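Local coordinates for nonsense-mediated mRNA decay protein 2 (Saccharomyces cerevisiae, PDB 4LUN) that takes part in nonsense-mediated decay of mRNAs containing premature stop codons, this piece being its N-terminal MIF4G domain, at residues T109-F120 with V146-F156. Numbering follows the deposited sequence.
Sequences TSPLLGAFLQAF and VFTELYLVGVF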
loop_
_atom_site.group_PDB
_atom_site.type_symbol
_atom_site.label_atom_id
_atom_site.label_comp_id
_atom_site.label_asym_id
_atom_site.label_seq_id
_atom_site.Cartn_x
_atom_site.Cartn_y
_atom_site.Cartn_z
ATOM N N THR A 109 8.203 15.327 8.749
ATOM C CA THR A 109 8.119 14.085 7.963
ATOM C C THR A 109 8.623 12.836 8.684
ATOM O O THR A 109 8.044 11.747 8.535
ATOM C CB THR A 109 8.805 14.255 6.587
ATOM O OG1 THR A 109 8.315 15.458 5.978
ATOM C CG2 THR A 109 8.504 13.069 5.676
ATOM N N SER A 110 9.697 12.968 9.454
ATOM C CA SER A 110 10.222 11.828 10.210
ATOM C C SER A 110 9.198 11.182 11.152
ATOM O O SER A 110 8.915 9.978 11.021
ATOM C CB SER A 110 11.546 12.163 10.925
ATOM O OG SER A 110 11.898 11.150 11.853
ATOM N N PRO A 111 8.613 11.959 12.088
ATOM C CA PRO A 111 7.618 11.302 12.947
ATOM C C PRO A 111 6.351 10.863 12.196
ATOM O O PRO A 111 5.734 9.864 12.581
ATOM C CB PRO A 111 7.292 12.371 14.000
ATOM C CG PRO A 111 7.687 13.670 13.376
ATOM C CD PRO A 111 8.843 13.365 12.472
ATOM N N LEU A 112 5.977 11.580 11.139
ATOM C CA LEU A 112 4.831 11.185 10.334
ATOM C C LEU A 112 5.102 9.833 9.680
ATOM O O LEU A 112 4.265 8.936 9.732
ATOM C CB LEU A 112 4.522 12.223 9.250
ATOM C CG LEU A 112 3.494 11.762 8.197
ATOM C CD1 LEU A 112 2.136 11.521 8.820
ATOM C CD2 LEU A 112 3.380 12.733 7.033
ATOM N N LEU A 113 6.276 9.689 9.075
ATOM C CA LEU A 113 6.592 8.438 8.386
ATOM C C LEU A 113 6.618 7.269 9.358
ATOM O O LEU A 113 6.092 6.190 9.065
ATOM C CB LEU A 113 7.931 8.553 7.658
ATOM C CG LEU A 113 8.475 7.258 7.053
ATOM C CD1 LEU A 113 7.492 6.711 6.030
ATOM C CD2 LEU A 113 9.825 7.495 6.404
ATOM N N GLY A 114 7.242 7.480 10.513
ATOM C CA GLY A 114 7.352 6.423 11.504
ATOM C C GLY A 114 5.998 5.944 11.987
ATOM O O GLY A 114 5.785 4.742 12.166
ATOM N N ALA A 115 5.080 6.886 12.193
ATOM C CA ALA A 115 3.735 6.546 12.647
ATOM C C ALA A 115 2.933 5.921 11.516
ATOM O O ALA A 115 2.165 4.974 11.730
ATOM C CB ALA A 115 3.027 7.781 13.179
ATOM N N PHE A 116 3.092 6.457 10.306
ATOM C CA PHE A 116 2.345 5.927 9.168
ATOM C C PHE A 116 2.712 4.465 8.867
ATOM O O PHE A 116 1.848 3.669 8.507
ATOM C CB PHE A 116 2.534 6.803 7.921
ATOM C CG PHE A 116 1.607 6.442 6.788
ATOM C CD1 PHE A 116 0.346 7.013 6.690
ATOM C CD2 PHE A 116 1.984 5.505 5.841
ATOM C CE1 PHE A 116 -0.522 6.659 5.652
ATOM C CE2 PHE A 116 1.135 5.158 4.803
ATOM C CZ PHE A 116 -0.121 5.730 4.708
ATOM N N LEU A 117 3.980 4.106 9.042
ATOM C CA LEU A 117 4.452 2.754 8.738
ATOM C C LEU A 117 3.828 1.692 9.641
ATOM O O LEU A 117 3.844 0.496 9.314
ATOM C CB LEU A 117 5.983 2.693 8.819
ATOM C CG LEU A 117 6.738 3.376 7.675
ATOM C CD1 LEU A 117 8.230 3.535 8.020
ATOM C CD2 LEU A 117 6.570 2.549 6.389
ATOM N N GLN A 118 3.293 2.126 10.784
ATOM C CA GLN A 118 2.628 1.196 11.695
ATOM C C GLN A 118 1.428 0.550 11.008
ATOM O O GLN A 118 1.003 -0.545 11.379
ATOM C CB GLN A 118 2.197 1.916 12.975
ATOM C CG GLN A 118 1.551 1.025 14.028
ATOM C CD GLN A 118 2.454 -0.105 14.495
ATOM O OE1 GLN A 118 3.656 0.078 14.677
ATOM N NE2 GLN A 118 1.870 -1.285 14.695
ATOM N N ALA A 119 0.912 1.205 9.966
ATOM C CA ALA A 119 -0.244 0.684 9.225
ATOM C C ALA A 119 0.051 -0.629 8.502
ATOM O O ALA A 119 -0.863 -1.364 8.086
ATOM C CB ALA A 119 -0.733 1.723 8.233
ATOM N N PHE A 120 1.341 -0.932 8.354
ATOM C CA PHE A 120 1.778 -2.091 7.609
ATOM C C PHE A 120 2.217 -3.255 8.490
ATOM O O PHE A 120 2.537 -4.324 7.988
ATOM C CB PHE A 120 2.912 -1.683 6.646
ATOM C CG PHE A 120 2.488 -0.642 5.655
ATOM C CD1 PHE A 120 1.359 -0.851 4.872
ATOM C CD2 PHE A 120 3.184 0.541 5.529
ATOM C CE1 PHE A 120 0.934 0.104 3.967
ATOM C CE2 PHE A 120 2.769 1.519 4.630
ATOM C CZ PHE A 120 1.637 1.294 3.844
ATOM N N VAL A 146 -1.282 5.235 -0.902
ATOM C CA VAL A 146 -0.931 6.581 -0.450
ATOM C C VAL A 146 0.555 6.671 -0.114
ATOM O O VAL A 146 1.220 7.656 -0.454
ATOM C CB VAL A 146 -1.814 7.010 0.746
ATOM C CG1 VAL A 146 -1.252 8.262 1.413
ATOM C CG2 VAL A 146 -3.256 7.250 0.271
ATOM N N PHE A 147 1.068 5.642 0.557
ATOM C CA PHE A 147 2.489 5.589 0.864
ATOM C C PHE A 147 3.308 5.710 -0.404
ATOM O O PHE A 147 4.275 6.470 -0.458
ATOM C CB PHE A 147 2.884 4.297 1.565
ATOM C CG PHE A 147 4.367 4.165 1.731
ATOM C CD1 PHE A 147 4.988 4.680 2.855
ATOM C CD2 PHE A 147 5.140 3.553 0.755
ATOM C CE1 PHE A 147 6.368 4.597 3.005
ATOM C CE2 PHE A 147 6.518 3.467 0.900
ATOM C CZ PHE A 147 7.125 3.988 2.037
ATOM N N THR A 148 2.919 4.940 -1.416
ATOM C CA THR A 148 3.698 4.856 -2.642
ATOM C C THR A 148 3.674 6.175 -3.412
ATOM O O THR A 148 4.699 6.587 -3.979
ATOM C CB THR A 148 3.240 3.674 -3.509
ATOM O OG1 THR A 148 3.331 2.480 -2.726
ATOM C CG2 THR A 148 4.166 3.506 -4.705
ATOM N N GLU A 149 2.531 6.852 -3.399
ATOM C CA GLU A 149 2.426 8.133 -4.086
ATOM C C GLU A 149 3.348 9.151 -3.416
ATOM O O GLU A 149 3.972 9.989 -4.095
ATOM C CB GLU A 149 0.986 8.657 -4.091
ATOM C CG GLU A 149 -0.052 7.766 -4.770
ATOM C CD GLU A 149 0.050 7.728 -6.290
ATOM O OE1 GLU A 149 0.997 8.314 -6.867
ATOM O OE2 GLU A 149 -0.832 7.096 -6.911
ATOM N N LEU A 150 3.456 9.073 -2.090
ATOM C CA LEU A 150 4.345 9.980 -1.351
ATOM C C LEU A 150 5.814 9.583 -1.463
ATOM O O LEU A 150 6.717 10.416 -1.289
ATOM C CB LEU A 150 3.940 10.071 0.128
ATOM C CG LEU A 150 2.629 10.805 0.354
ATOM C CD1 LEU A 150 2.133 10.554 1.780
ATOM C CD2 LEU A 150 2.834 12.300 0.106
ATOM N N TYR A 151 6.049 8.307 -1.726
ATOM C CA TYR A 151 7.388 7.840 -2.023
ATOM C C TYR A 151 7.816 8.426 -3.361
ATOM O O TYR A 151 8.938 8.922 -3.501
ATOM C CB TYR A 151 7.429 6.299 -2.066
ATOM C CG TYR A 151 8.720 5.792 -2.674
ATOM C CD1 TYR A 151 9.845 5.599 -1.892
ATOM C CD2 TYR A 151 8.815 5.530 -4.038
ATOM C CE1 TYR A 151 11.031 5.167 -2.453
ATOM C CE2 TYR A 151 9.991 5.105 -4.605
ATOM C CZ TYR A 151 11.096 4.918 -3.815
ATOM O OH TYR A 151 12.266 4.470 -4.388
ATOM N N LEU A 152 6.927 8.373 -4.348
ATOM C CA LEU A 152 7.302 8.783 -5.699
ATOM C C LEU A 152 7.567 10.289 -5.810
ATOM O O LEU A 152 8.255 10.740 -6.732
ATOM C CB LEU A 152 6.247 8.352 -6.713
ATOM C CG LEU A 152 6.181 6.841 -6.964
ATOM C CD1 LEU A 152 4.917 6.505 -7.736
ATOM C CD2 LEU A 152 7.426 6.359 -7.715
ATOM N N VAL A 153 7.026 11.063 -4.882
ATOM C CA VAL A 153 7.340 12.496 -4.855
ATOM C C VAL A 153 8.437 12.851 -3.854
ATOM O O VAL A 153 8.685 14.019 -3.591
ATOM C CB VAL A 153 6.082 13.401 -4.669
ATOM C CG1 VAL A 153 5.120 13.200 -5.833
ATOM C CG2 VAL A 153 5.402 13.132 -3.331
ATOM N N GLY A 154 9.114 11.846 -3.312
ATOM C CA GLY A 154 10.286 12.108 -2.497
ATOM C C GLY A 154 10.023 12.549 -1.069
ATOM O O GLY A 154 10.916 13.066 -0.395
ATOM N N VAL A 155 8.808 12.329 -0.586
ATOM C CA VAL A 155 8.503 12.646 0.806
ATOM C C VAL A 155 8.903 11.486 1.716
ATOM O O VAL A 155 9.669 11.659 2.673
ATOM C CB VAL A 155 7.010 12.969 0.981
ATOM C CG1 VAL A 155 6.675 13.154 2.460
ATOM C CG2 VAL A 155 6.660 14.224 0.199
ATOM N N PHE A 156 8.375 10.306 1.405
ATOM C CA PHE A 156 8.653 9.077 2.146
ATOM C C PHE A 156 9.688 8.254 1.392
ATOM O O PHE A 156 9.334 7.556 0.449
ATOM C CB PHE A 156 7.391 8.223 2.220
ATOM C CG PHE A 156 6.344 8.714 3.184
ATOM C CD1 PHE A 156 6.606 9.715 4.105
ATOM C CD2 PHE A 156 5.085 8.127 3.179
ATOM C CE1 PHE A 156 5.627 10.137 4.992
ATOM C CE2 PHE A 156 4.098 8.541 4.064
ATOM C CZ PHE A 156 4.370 9.548 4.977
#
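Phe156 lays one face of its ring on Leu113 of helix 109-116, with Thr109 and Leu112 at its edge and Phe116 set obliquely. CG stands anti to the carbonyl carbon (chi1 -75°), which carries the ring over to Leu113; Phe156 CB is 4.1 Å from Leu113 CD1. The same methyl lies over the ring face, 3.8 Å from the Phe156 centroid, a CH-pi contact that spans CG, CD1 and CD2. Farther along, Phe156 CE1 passes Leu113 CB. CE2 meets Phe116 CD2 at 4.1 Å, the two ring planes inclined at 41°. Phe156 CZ ends against Leu112 CD2 at 3.9 Å. Replacing Phe156 with an alanine removes the ring, which would probably leave a gap beside Leu112 and Phe116 and the Leu113 methyl without the face it packs on. That methyl also touches the in-plane edge of Phe147 at CE1, while Phe120 points its edge toward the Phe147 face in an offset edge-to-face pair, planes at 88°. A Schellman motif with Gly154 as C-prime residue ends helix 130-152, and Leu150 O accepts from both Val155 N and Phe156 N. The contact joins helices 106-116 and 130-152, whose segments here run roughly antiparallel, with helix 69-81 against Leu112 and Phe116, helix 182-190 against Phe120 and Phe147, and helix 3-17 against Thr109 and Val155.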